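Local structure of xenavidin (Xenopus tropicalis, 2UYW) at residues H93-L98 with T112-N117; K5-G10 with E23-N28; W12-G17 with N117-L122. The protein binds biotin, held here at one end of an eight-stranded barrel, as expected of a member of the avidin family that assembles as a tetramer. All coordinates share one frame; numbering follows the deposited sequence.

Contact 1. Residues H93-L98 with T112-N117. With BTN (biotin), chain C; FMT (formic acid), chain G.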
loop_
_atom_site.group_PDB
_atom_site.type_symbol
_atom_site.label_atom_id
_atom_site.label_comp_id
_atom_site.label_asym_id
_atom_site.label_seq_id
_atom_site.Cartn_x
_atom_site.Cartn_y
_atom_site.Cartn_z
ATOM N N HIS A 93 1.961 -7.215 -14.246
ATOM C CA HIS A 93 2.564 -6.785 -12.971
ATOM C C HIS A 93 1.493 -6.058 -12.174
ATOM O O HIS A 93 1.012 -5.025 -12.634
ATOM C CB HIS A 93 3.739 -5.839 -13.235
ATOM C CG HIS A 93 4.908 -6.485 -13.919
ATOM N ND1 HIS A 93 5.819 -7.277 -13.253
ATOM C CD2 HIS A 93 5.323 -6.441 -15.206
ATOM C CE1 HIS A 93 6.739 -7.698 -14.098
ATOM N NE2 HIS A 93 6.467 -7.204 -15.291
ATOM N N THR A 94 1.104 -6.579 -10.998
ATOM C CA THR A 94 -0.008 -6.012 -10.215
ATOM C C THR A 94 0.334 -5.739 -8.731
ATOM O O THR A 94 1.267 -6.349 -8.161
ATOM C CB THR A 94 -1.273 -6.911 -10.258
ATOM O OG1 THR A 94 -1.112 -8.029 -9.382
ATOM C CG2 THR A 94 -1.497 -7.456 -11.707
ATOM N N MET A 95 -0.434 -4.813 -8.150
ATOM C CA MET A 95 -0.503 -4.618 -6.712
ATOM C C MET A 95 -1.972 -4.780 -6.340
ATOM O O MET A 95 -2.861 -4.461 -7.155
ATOM C CB MET A 95 -0.017 -3.222 -6.318
ATOM C CG MET A 95 1.437 -2.950 -6.652
ATOM S SD MET A 95 2.542 -3.874 -5.565
ATOM C CE MET A 95 2.228 -3.221 -3.952
ATOM N N TRP A 96 -2.241 -5.230 -5.118
ATOM C CA TRP A 96 -3.613 -5.509 -4.678
ATOM C C TRP A 96 -3.840 -4.955 -3.262
ATOM O O TRP A 96 -2.875 -4.798 -2.476
ATOM C CB TRP A 96 -3.952 -7.021 -4.738
ATOM C CG TRP A 96 -3.007 -7.993 -4.012
ATOM C CD1 TRP A 96 -2.030 -8.790 -4.576
ATOM C CD2 TRP A 96 -3.011 -8.309 -2.606
ATOM N NE1 TRP A 96 -1.404 -9.545 -3.597
ATOM C CE2 TRP A 96 -1.992 -9.284 -2.391
ATOM C CE3 TRP A 96 -3.751 -7.842 -1.507
ATOM C CZ2 TRP A 96 -1.701 -9.814 -1.118
ATOM C CZ3 TRP A 96 -3.454 -8.376 -0.219
ATOM C CH2 TRP A 96 -2.451 -9.359 -0.051
ATOM N N LEU A 97 -5.093 -4.653 -2.984
ATOM C CA LEU A 97 -5.606 -4.317 -1.635
ATOM C C LEU A 97 -6.706 -5.323 -1.315
ATOM O O LEU A 97 -7.646 -5.506 -2.109
ATOM C CB LEU A 97 -6.217 -2.905 -1.618
ATOM C CG LEU A 97 -5.203 -1.791 -1.863
ATOM C CD1 LEU A 97 -5.969 -0.495 -1.974
ATOM C CD2 LEU A 97 -4.124 -1.713 -0.708
ATOM N N LEU A 98 -6.605 -5.962 -0.147
ATOM C CA LEU A 98 -7.604 -6.925 0.305
ATOM C C LEU A 98 -8.288 -6.314 1.536
ATOM O O LEU A 98 -7.653 -6.138 2.606
ATOM C CB LEU A 98 -6.934 -8.280 0.622
ATOM C CG LEU A 98 -7.665 -9.326 1.476
ATOM C CD1 LEU A 98 -9.086 -9.570 1.072
ATOM C CD2 LEU A 98 -6.842 -10.655 1.497
ATOM N N THR A 112 -7.220 -3.482 5.987
ATOM C CA THR A 112 -6.716 -3.487 4.598
ATOM C C THR A 112 -5.325 -4.065 4.482
ATOM O O THR A 112 -4.366 -3.490 5.024
ATOM C CB THR A 112 -6.708 -2.049 3.995
ATOM O OG1 THR A 112 -7.989 -1.460 4.213
ATOM C CG2 THR A 112 -6.420 -2.105 2.512
ATOM N N ARG A 113 -5.215 -5.197 3.776
ATOM C CA ARG A 113 -3.905 -5.804 3.502
ATOM C C ARG A 113 -3.452 -5.380 2.108
ATOM O O ARG A 113 -4.278 -5.031 1.243
ATOM C CB ARG A 113 -3.985 -7.341 3.571
ATOM C CG ARG A 113 -4.039 -7.895 5.002
ATOM C CD ARG A 113 -4.313 -9.401 4.905
ATOM N NE ARG A 113 -4.239 -10.083 6.204
ATOM C CZ ARG A 113 -5.236 -10.167 7.083
ATOM N NH1 ARG A 113 -6.406 -9.568 6.849
ATOM N NH2 ARG A 113 -5.061 -10.870 8.205
ATOM N N VAL A 114 -2.145 -5.434 1.889
ATOM C CA VAL A 114 -1.575 -5.049 0.589
ATOM C C VAL A 114 -0.579 -6.129 0.148
ATOM O O VAL A 114 0.044 -6.786 0.997
ATOM C CB VAL A 114 -0.902 -3.630 0.685
ATOM C CG1 VAL A 114 0.254 -3.610 1.715
ATOM C CG2 VAL A 114 -0.435 -3.112 -0.699
ATOM N N GLY A 115 -0.425 -6.303 -1.166
ATOM C CA GLY A 115 0.623 -7.178 -1.713
ATOM C C GLY A 115 0.827 -6.952 -3.208
ATOM O O GLY A 115 0.167 -6.089 -3.803
ATOM N N ALA A 116 1.776 -7.696 -3.783
ATOM C CA ALA A 116 1.971 -7.753 -5.236
ATOM C C ALA A 116 1.588 -9.133 -5.768
ATOM O O ALA A 116 1.739 -10.142 -5.080
ATOM C CB ALA A 116 3.417 -7.445 -5.597
ATOM N N ASN A 117 1.124 -9.183 -7.011
ATOM C CA ASN A 117 0.937 -10.459 -7.695
ATOM C C ASN A 117 1.496 -10.304 -9.099
ATOM O O ASN A 117 1.407 -9.227 -9.688
ATOM C CB ASN A 117 -0.553 -10.824 -7.845
ATOM C CG ASN A 117 -1.163 -11.492 -6.601
ATOM O OD1 ASN A 117 -2.383 -11.649 -6.552
ATOM N ND2 ASN A 117 -0.330 -11.911 -5.624
HETATM C C11 BTN C . -10.695 -14.137 1.767
HETATM O O11 BTN C . -11.532 -13.597 2.536
HETATM O O12 BTN C . -9.849 -14.934 2.258
HETATM C C10 BTN C . -10.739 -13.868 0.277
HETATM C C9 BTN C . -9.603 -14.459 -0.553
HETATM C C8 BTN C . -8.405 -13.492 -0.651
HETATM C C7 BTN C . -7.258 -14.065 -1.464
HETATM C C2 BTN C . -6.107 -13.089 -1.732
HETATM S S1 BTN C . -6.495 -11.819 -2.792
HETATM C C6 BTN C . -4.746 -11.362 -2.888
HETATM C C5 BTN C . -3.984 -12.685 -2.918
HETATM N N1 BTN C . -3.803 -13.087 -4.286
HETATM C C3 BTN C . -4.448 -14.236 -4.529
HETATM O O3 BTN C . -4.438 -14.826 -5.794
HETATM N N2 BTN C . -5.093 -14.674 -3.464
HETATM C C4 BTN C . -4.861 -13.774 -2.323
HETATM C C FMT G . -9.165 -10.170 9.140
HETATM O O1 FMT G . -8.952 -8.967 9.267
HETATM O O2 FMT G . -8.347 -10.972 8.685
HETATM O O HOH W 1 0.469 -11.941 -2.847
HETATM O O HOH W 2 -7.554 -7.580 5.094
#

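Contact 2. Residues K5-G10 with E23-N28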
loop_
_atom_site.group_PDB
_atom_site.type_symbol
_atom_site.label_atom_id
_atom_site.label_comp_id
_atom_site.label_asym_id
_atom_site.label_seq_id
_atom_site.Cartn_x
_atom_site.Cartn_y
_atom_site.Cartn_z
ATOM N N LYS A 5 -0.324 -8.562 -27.770
ATOM C CA LYS A 5 -0.339 -7.114 -27.622
ATOM C C LYS A 5 -1.171 -6.730 -26.401
ATOM O O LYS A 5 -1.847 -5.689 -26.401
ATOM C CB LYS A 5 -0.961 -6.467 -28.866
ATOM C CG LYS A 5 -0.182 -6.684 -30.168
ATOM C CD LYS A 5 0.402 -5.400 -30.733
ATOM C CE LYS A 5 1.460 -4.782 -29.829
ATOM N NZ LYS A 5 1.984 -3.521 -30.435
ATOM N N CYS A 6 -1.139 -7.601 -25.390
ATOM C CA CYS A 6 -1.739 -7.346 -24.083
ATOM C C CYS A 6 -3.250 -7.126 -24.056
ATOM O O CYS A 6 -3.768 -6.362 -23.232
ATOM C CB CYS A 6 -1.003 -6.206 -23.404
ATOM S SG CYS A 6 0.608 -6.716 -22.772
ATOM N N ASN A 7 -3.963 -7.804 -24.950
ATOM C CA ASN A 7 -5.415 -7.906 -24.818
ATOM C C ASN A 7 -5.683 -8.919 -23.700
ATOM O O ASN A 7 -5.253 -10.072 -23.798
ATOM C CB ASN A 7 -6.043 -8.335 -26.141
ATOM C CG ASN A 7 -7.511 -7.941 -26.245
ATOM O OD1 ASN A 7 -8.336 -8.351 -25.424
ATOM N ND2 ASN A 7 -7.846 -7.153 -27.275
ATOM N N LEU A 8 -6.356 -8.495 -22.627
ATOM C CA LEU A 8 -6.372 -9.296 -21.391
ATOM C C LEU A 8 -7.245 -10.564 -21.417
ATOM O O LEU A 8 -7.185 -11.365 -20.475
ATOM C CB LEU A 8 -6.713 -8.439 -20.165
ATOM C CG LEU A 8 -5.777 -7.342 -19.621
ATOM C CD1 LEU A 8 -6.392 -6.757 -18.379
ATOM C CD2 LEU A 8 -4.354 -7.793 -19.338
ATOM N N GLN A 9 -8.033 -10.743 -22.486
ATOM C CA GLN A 9 -8.893 -11.927 -22.648
ATOM C C GLN A 9 -8.092 -13.227 -22.445
ATOM O O GLN A 9 -6.974 -13.356 -22.953
ATOM C CB GLN A 9 -9.647 -11.910 -24.005
ATOM C CG GLN A 9 -8.789 -11.929 -25.310
ATOM C CD GLN A 9 -9.635 -12.100 -26.614
ATOM O OE1 GLN A 9 -10.539 -11.315 -26.890
ATOM N NE2 GLN A 9 -9.311 -13.118 -27.415
ATOM N N GLY A 10 -8.632 -14.156 -21.655
ATOM C CA GLY A 10 -8.000 -15.462 -21.477
ATOM C C GLY A 10 -7.749 -15.944 -20.062
ATOM O O GLY A 10 -8.255 -15.372 -19.095
ATOM N N GLU A 23 -12.948 -12.476 -19.691
ATOM C CA GLU A 23 -13.756 -12.645 -20.921
ATOM C C GLU A 23 -13.422 -11.572 -21.981
ATOM O O GLU A 23 -12.582 -10.688 -21.742
ATOM C CB GLU A 23 -15.250 -12.627 -20.582
ATOM C CG GLU A 23 -15.698 -13.669 -19.539
ATOM C CD GLU A 23 -17.182 -13.536 -19.160
ATOM O OE1 GLU A 23 -18.039 -13.764 -20.036
ATOM O OE2 GLU A 23 -17.495 -13.206 -17.992
ATOM N N SER A 24 -14.070 -11.647 -23.146
ATOM C CA SER A 24 -13.910 -10.616 -24.170
ATOM C C SER A 24 -13.978 -9.211 -23.567
ATOM O O SER A 24 -14.912 -8.875 -22.823
ATOM C CB SER A 24 -14.960 -10.763 -25.281
ATOM O OG SER A 24 -14.604 -11.779 -26.205
ATOM N N VAL A 25 -12.974 -8.404 -23.887
ATOM C CA VAL A 25 -12.942 -6.999 -23.506
ATOM C C VAL A 25 -13.858 -6.206 -24.443
ATOM O O VAL A 25 -13.773 -6.325 -25.681
ATOM C CB VAL A 25 -11.493 -6.440 -23.550
ATOM C CG1 VAL A 25 -11.448 -5.008 -23.022
ATOM C CG2 VAL A 25 -10.547 -7.334 -22.726
ATOM N N SER A 26 -14.734 -5.409 -23.851
ATOM C CA SER A 26 -15.665 -4.556 -24.591
ATOM C C SER A 26 -14.965 -3.380 -25.263
ATOM O O SER A 26 -13.771 -3.117 -24.994
ATOM C CB SER A 26 -16.748 -4.058 -23.646
ATOM O OG SER A 26 -17.471 -5.162 -23.137
ATOM N N GLN A 27 -15.698 -2.681 -26.136
ATOM C CA GLN A 27 -15.127 -1.584 -26.924
ATOM C C GLN A 27 -14.546 -0.461 -26.067
ATOM O O GLN A 27 -13.585 0.197 -26.481
ATOM C CB GLN A 27 -16.117 -1.044 -27.973
ATOM C CG GLN A 27 -17.478 -0.535 -27.480
ATOM C CD GLN A 27 -18.419 -0.225 -28.656
ATOM O OE1 GLN A 27 -19.490 -0.832 -28.799
ATOM N NE2 GLN A 27 -18.002 0.705 -29.521
ATOM N N ASN A 28 -15.107 -0.270 -24.878
ATOM C CA ASN A 28 -14.658 0.775 -23.966
ATOM C C ASN A 28 -13.612 0.276 -22.954
ATOM O O ASN A 28 -13.185 1.033 -22.066
ATOM C CB ASN A 28 -15.850 1.350 -23.206
ATOM C CG ASN A 28 -16.454 0.351 -22.240
ATOM O OD1 ASN A 28 -16.314 -0.872 -22.410
ATOM N ND2 ASN A 28 -17.123 0.864 -21.208
HETATM O O HOH W 3 -10.848 -8.977 -26.128
#

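Contact 3. Residues W12-G17 with N117-L122. With BTN (biotin), chain C; FMT (formic acid), chain D.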
loop_
_atom_site.group_PDB
_atom_site.type_symbol
_atom_site.label_atom_id
_atom_site.label_comp_id
_atom_site.label_asym_id
_atom_site.label_seq_id
_atom_site.Cartn_x
_atom_site.Cartn_y
_atom_site.Cartn_z
ATOM N N TRP A 12 -5.114 -16.819 -16.947
ATOM C CA TRP A 12 -3.869 -16.359 -16.334
ATOM C C TRP A 12 -3.677 -17.042 -14.994
ATOM O O TRP A 12 -4.647 -17.460 -14.343
ATOM C CB TRP A 12 -3.893 -14.850 -16.079
ATOM C CG TRP A 12 -4.111 -13.963 -17.266
ATOM C CD1 TRP A 12 -5.317 -13.567 -17.780
ATOM C CD2 TRP A 12 -3.101 -13.316 -18.057
ATOM N NE1 TRP A 12 -5.123 -12.733 -18.851
ATOM C CE2 TRP A 12 -3.772 -12.554 -19.039
ATOM C CE3 TRP A 12 -1.691 -13.314 -18.034
ATOM C CZ2 TRP A 12 -3.083 -11.800 -20.008
ATOM C CZ3 TRP A 12 -1.002 -12.553 -18.987
ATOM C CH2 TRP A 12 -1.698 -11.811 -19.962
ATOM N N ARG A 13 -2.418 -17.129 -14.573
ATOM C CA ARG A 13 -2.077 -17.732 -13.304
ATOM C C ARG A 13 -1.048 -16.852 -12.610
ATOM O O ARG A 13 -0.144 -16.325 -13.264
ATOM C CB ARG A 13 -1.469 -19.107 -13.525
ATOM C CG ARG A 13 -1.473 -20.023 -12.313
ATOM C CD ARG A 13 -0.485 -21.178 -12.539
ATOM N NE ARG A 13 0.827 -20.750 -12.050
ATOM C CZ ARG A 13 1.463 -21.283 -11.009
ATOM N NH1 ARG A 13 0.948 -22.341 -10.356
ATOM N NH2 ARG A 13 2.637 -20.772 -10.644
ATOM N N ASN A 14 -1.179 -16.709 -11.297
ATOM C CA ASN A 14 -0.143 -16.033 -10.509
ATOM C C ASN A 14 0.730 -17.007 -9.755
ATOM O O ASN A 14 0.514 -18.222 -9.809
ATOM C CB ASN A 14 -0.721 -14.911 -9.594
ATOM C CG ASN A 14 -1.522 -15.436 -8.387
ATOM O OD1 ASN A 14 -1.377 -16.589 -7.963
ATOM N ND2 ASN A 14 -2.354 -14.568 -7.815
ATOM N N LYS A 15 1.715 -16.471 -9.035
ATOM C CA LYS A 15 2.731 -17.308 -8.389
ATOM C C LYS A 15 2.194 -18.098 -7.190
ATOM O O LYS A 15 2.764 -19.140 -6.836
ATOM C CB LYS A 15 3.952 -16.463 -7.982
ATOM C CG LYS A 15 4.686 -15.831 -9.171
ATOM C CD LYS A 15 6.027 -15.212 -8.761
ATOM C CE LYS A 15 5.854 -13.976 -7.890
ATOM N NZ LYS A 15 7.171 -13.465 -7.416
ATOM N N LEU A 16 1.092 -17.610 -6.586
ATOM C CA LEU A 16 0.398 -18.312 -5.504
ATOM C C LEU A 16 -0.364 -19.486 -6.064
ATOM O O LEU A 16 -0.802 -20.357 -5.320
ATOM C CB LEU A 16 -0.619 -17.410 -4.810
ATOM C CG LEU A 16 -0.056 -16.262 -3.973
ATOM C CD1 LEU A 16 -1.138 -15.316 -3.543
ATOM C CD2 LEU A 16 0.662 -16.864 -2.784
ATOM N N GLY A 17 -0.550 -19.479 -7.378
ATOM C CA GLY A 17 -1.298 -20.511 -8.068
ATOM C C GLY A 17 -2.772 -20.181 -8.243
ATOM O O GLY A 17 -3.547 -21.055 -8.574
ATOM N N ASN A 117 1.124 -9.183 -7.011
ATOM C CA ASN A 117 0.937 -10.459 -7.695
ATOM C C ASN A 117 1.496 -10.304 -9.099
ATOM O O ASN A 117 1.407 -9.227 -9.688
ATOM C CB ASN A 117 -0.553 -10.824 -7.845
ATOM C CG ASN A 117 -1.163 -11.492 -6.601
ATOM O OD1 ASN A 117 -2.383 -11.649 -6.552
ATOM N ND2 ASN A 117 -0.330 -11.911 -5.624
ATOM N N THR A 118 2.055 -11.384 -9.627
ATOM C CA THR A 118 2.553 -11.419 -10.996
ATOM C C THR A 118 1.823 -12.550 -11.731
ATOM O O THR A 118 1.904 -13.701 -11.307
ATOM C CB THR A 118 4.094 -11.616 -11.002
ATOM O OG1 THR A 118 4.713 -10.598 -10.197
ATOM C CG2 THR A 118 4.648 -11.547 -12.406
ATOM N N PHE A 119 1.105 -12.204 -12.805
ATOM C CA PHE A 119 0.326 -13.162 -13.610
ATOM C C PHE A 119 0.988 -13.420 -14.950
ATOM O O PHE A 119 1.471 -12.503 -15.607
ATOM C CB PHE A 119 -1.092 -12.637 -13.898
ATOM C CG PHE A 119 -1.945 -12.470 -12.672
ATOM C CD1 PHE A 119 -2.756 -13.513 -12.224
ATOM C CD2 PHE A 119 -1.940 -11.256 -11.966
ATOM C CE1 PHE A 119 -3.558 -13.368 -11.094
ATOM C CE2 PHE A 119 -2.717 -11.093 -10.805
ATOM C CZ PHE A 119 -3.536 -12.139 -10.364
ATOM N N THR A 120 0.963 -14.681 -15.359
ATOM C CA THR A 120 1.416 -15.063 -16.690
ATOM C C THR A 120 0.376 -16.010 -17.273
ATOM O O THR A 120 -0.437 -16.559 -16.529
ATOM C CB THR A 120 2.780 -15.795 -16.660
ATOM O OG1 THR A 120 2.727 -16.880 -15.719
ATOM C CG2 THR A 120 3.948 -14.841 -16.307
ATOM N N ARG A 121 0.420 -16.208 -18.594
ATOM C CA ARG A 121 -0.412 -17.205 -19.277
ATOM C C ARG A 121 0.017 -18.609 -18.838
ATOM O O ARG A 121 1.203 -18.844 -18.606
ATOM C CB ARG A 121 -0.256 -17.077 -20.796
ATOM C CG ARG A 121 -0.515 -15.697 -21.403
ATOM C CD ARG A 121 -1.975 -15.312 -21.389
ATOM N NE ARG A 121 -2.294 -14.262 -22.360
ATOM C CZ ARG A 121 -3.529 -13.813 -22.584
ATOM N NH1 ARG A 121 -4.552 -14.324 -21.917
ATOM N NH2 ARG A 121 -3.749 -12.853 -23.470
ATOM N N LEU A 122 -0.939 -19.537 -18.745
ATOM C CA LEU A 122 -0.676 -20.911 -18.258
ATOM C C LEU A 122 0.452 -21.658 -18.984
ATOM O O LEU A 122 0.285 -22.118 -20.129
ATOM C CB LEU A 122 -1.962 -21.755 -18.265
ATOM C CG LEU A 122 -3.160 -21.282 -17.424
ATOM C CD1 LEU A 122 -4.402 -22.031 -17.870
ATOM C CD2 LEU A 122 -2.948 -21.475 -15.932
HETATM C C11 BTN C . -10.695 -14.137 1.767
HETATM O O11 BTN C . -11.532 -13.597 2.536
HETATM O O12 BTN C . -9.849 -14.934 2.258
HETATM C C10 BTN C . -10.739 -13.868 0.277
HETATM C C9 BTN C . -9.603 -14.459 -0.553
HETATM C C8 BTN C . -8.405 -13.492 -0.651
HETATM C C7 BTN C . -7.258 -14.065 -1.464
HETATM C C2 BTN C . -6.107 -13.089 -1.732
HETATM S S1 BTN C . -6.495 -11.819 -2.792
HETATM C C6 BTN C . -4.746 -11.362 -2.888
HETATM C C5 BTN C . -3.984 -12.685 -2.918
HETATM N N1 BTN C . -3.803 -13.087 -4.286
HETATM C C3 BTN C . -4.448 -14.236 -4.529
HETATM O O3 BTN C . -4.438 -14.826 -5.794
HETATM N N2 BTN C . -5.093 -14.674 -3.464
HETATM C C4 BTN C . -4.861 -13.774 -2.323
HETATM C C FMT D . 1.897 -13.918 -6.928
HETATM O O1 FMT D . 2.566 -13.224 -6.155
HETATM O O2 FMT D . 1.997 -13.713 -8.123
#

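Contact 1. Residues H93-L98 with T112-N117
Trp96 lies flat over the backbone of Gly115, its partner on the neighbouring antiparallel strand. Its CG sits between the backbone N and the carbonyl carbon (chi1 53°), which swings the indole across to the other strand. From CB outward, CG meets Gly115 O. CD1 faces the amide of Asn117, whose plane is turned 49° from the ring. Gly115 CA sits over the five-membered ring as a CH-pi contact, 3.4 Å from Trp96 CE2. NE1 gives its proton to a water, which in turn donates to Ala116 O. At the far end CZ3 reaches Arg113 CB at 4.0 Å. Gly115, with no side chain, lets the ring lie this close to the strand. The opposite face carries biotin, whose C6 is 3.5 Å from Trp96 CE2. Replacing the indole by an alanine here would probably strip biotin of this flat support and leave the Gly115 backbone uncovered.

Beside the ring, Asn117 OD1 accepts from biotin N1 at 3.0 Å in a nearly straight bond (171°). Trp78 NE1 donates to the same oxygen. Thr94 grips Asn117 O twice, through its N and through OG1 at 2.8 Å. On the other face of the sheet, Met95 SD touches Ala116 CB, and Leu97 CD2 meets Val114 CG2; other subunits pack there. A tryptophan wall against biotin's sulfur-containing ring, with polar side chains gripping its ureido end, is characteristic of the avidin-family pocket.

Contact 2. Residues K5-G10 with E23-N28
Two loops of the avidin barrel meet here: the N-terminal segment 5-10, which leads into strand 10-14, and segment 23-28, which links strands 19-22 and 30-36. Between them, Val25 turns its side chain toward the N-terminal segment. Its CG2 lies 3.6 Å from Asn7 OD1. The two side chains run past each other in opposite directions. The same methyl also approaches the backbone N of Gln9, at 4.2 Å. For Asn7, CG is anti to the backbone N (chi1 -157°), a turn that brings OD1 over to the valine.

No direct hydrogen bond joins the segments. A single water does the work instead. It donates to Asn7 OD1 at 2.7 Å and, at a doubtfully short distance, to Gln9 OE1, and it accepts from Val25 N at 3.1 Å. Gln9 follows with looser contacts: its CB is 3.9 Å from Glu23 O, and its OE1 is 4.1 Å from Ser24 OG. Glu23 OE2 is hydrogen-bonded to Thr32 OG1.

The N-terminal segment has firmer anchors outside this contact. Cys6 forms a disulfide with Cys82, and Leu8 N donates to Gln55 OE1. The contact itself buries little surface, about 175 Å². With one methyl, two side-chain oxygens and a bridging water, the loops are joined by a polar, solvent-mediated link at the surface and not by a hydrophobic core.

Contact 3. Residues W12-G17 with N117-L122
Arg121 lays its guanidinium flat on the indole of Trp12. The planes are 11° apart and the centres 4.0 Å, a cation-pi stack. Arg121 CZ comes within 3.3 Å of Trp12 CZ2, and Arg121 CD sits over the six-membered ring as a CH-pi contact. A bend at chi2 (-71°) folds the arginine back over the ring. Glu90 holds its NE in a salt bridge, and Gln9 O accepts from NH1, so the guanidinium has little freedom to turn. Trp12 NE1 is tied in turn to Leu8 O.

The second tight spot is Asn14 on Phe119. Asn14 CB lies over one face of the phenyl ring, 3.6 Å from Phe119 CE1. Asn14 CG is placed between its backbone N and carbonyl carbon (chi1 72°), and ND2 then donates to biotin O3 at 2.9 Å. Asn14 OD1 accepts from Ser18 N, which helps fix the amide for the ligand. Nearby, Leu16 CD1 touches biotin N1 at 3.6 Å. Between these two places the backbones of Arg13 and Thr120 exchange a pair of hydrogen bonds.

The outer side is looser. There the exposed Arg13 and Leu122 meet mainly through Arg13 CB and Leu122 CD2, 3.7 Å apart, with their side chains crossing at about a right angle. At Lys15, in the type I turn from Asn14 to Gly17, sits a formate, probably from the crystallisation liquor. Its O2 accepts from Lys15 N and, at 2.8 Å, from Thr118 N, so it bridges the backbones of the turn and the last strand. Pairing of the first strand, 10-14, with the last, 112-121, closes the avidin beta-barrel, and its turn end lines the biotin pocket.

How the contacts relate
Contacts 1 and 3 are neighbours on strand 112-121 and share Asn117. Their centres are 14 Å apart, and Thr94 OG1 touches Phe119 CE2 at 3.7 Å. Both reach biotin: contact 1 supplies the Trp96 ring, contact 3 brings Asn14 to the ureido oxygen, and the shared Asn117 takes a ureido N-H. Contact 2 stands apart from the ligand. Its centre is 17 Å from that of contact 3 and 22 Å from that of contact 1, on the opposite side of the chain's centre from contact 1. Arg121 connects contacts 2 and 3, with its NH1 2.8 Å from Gln9 O. The N-terminal segment is thereby tied to the strand pair that closes the barrel.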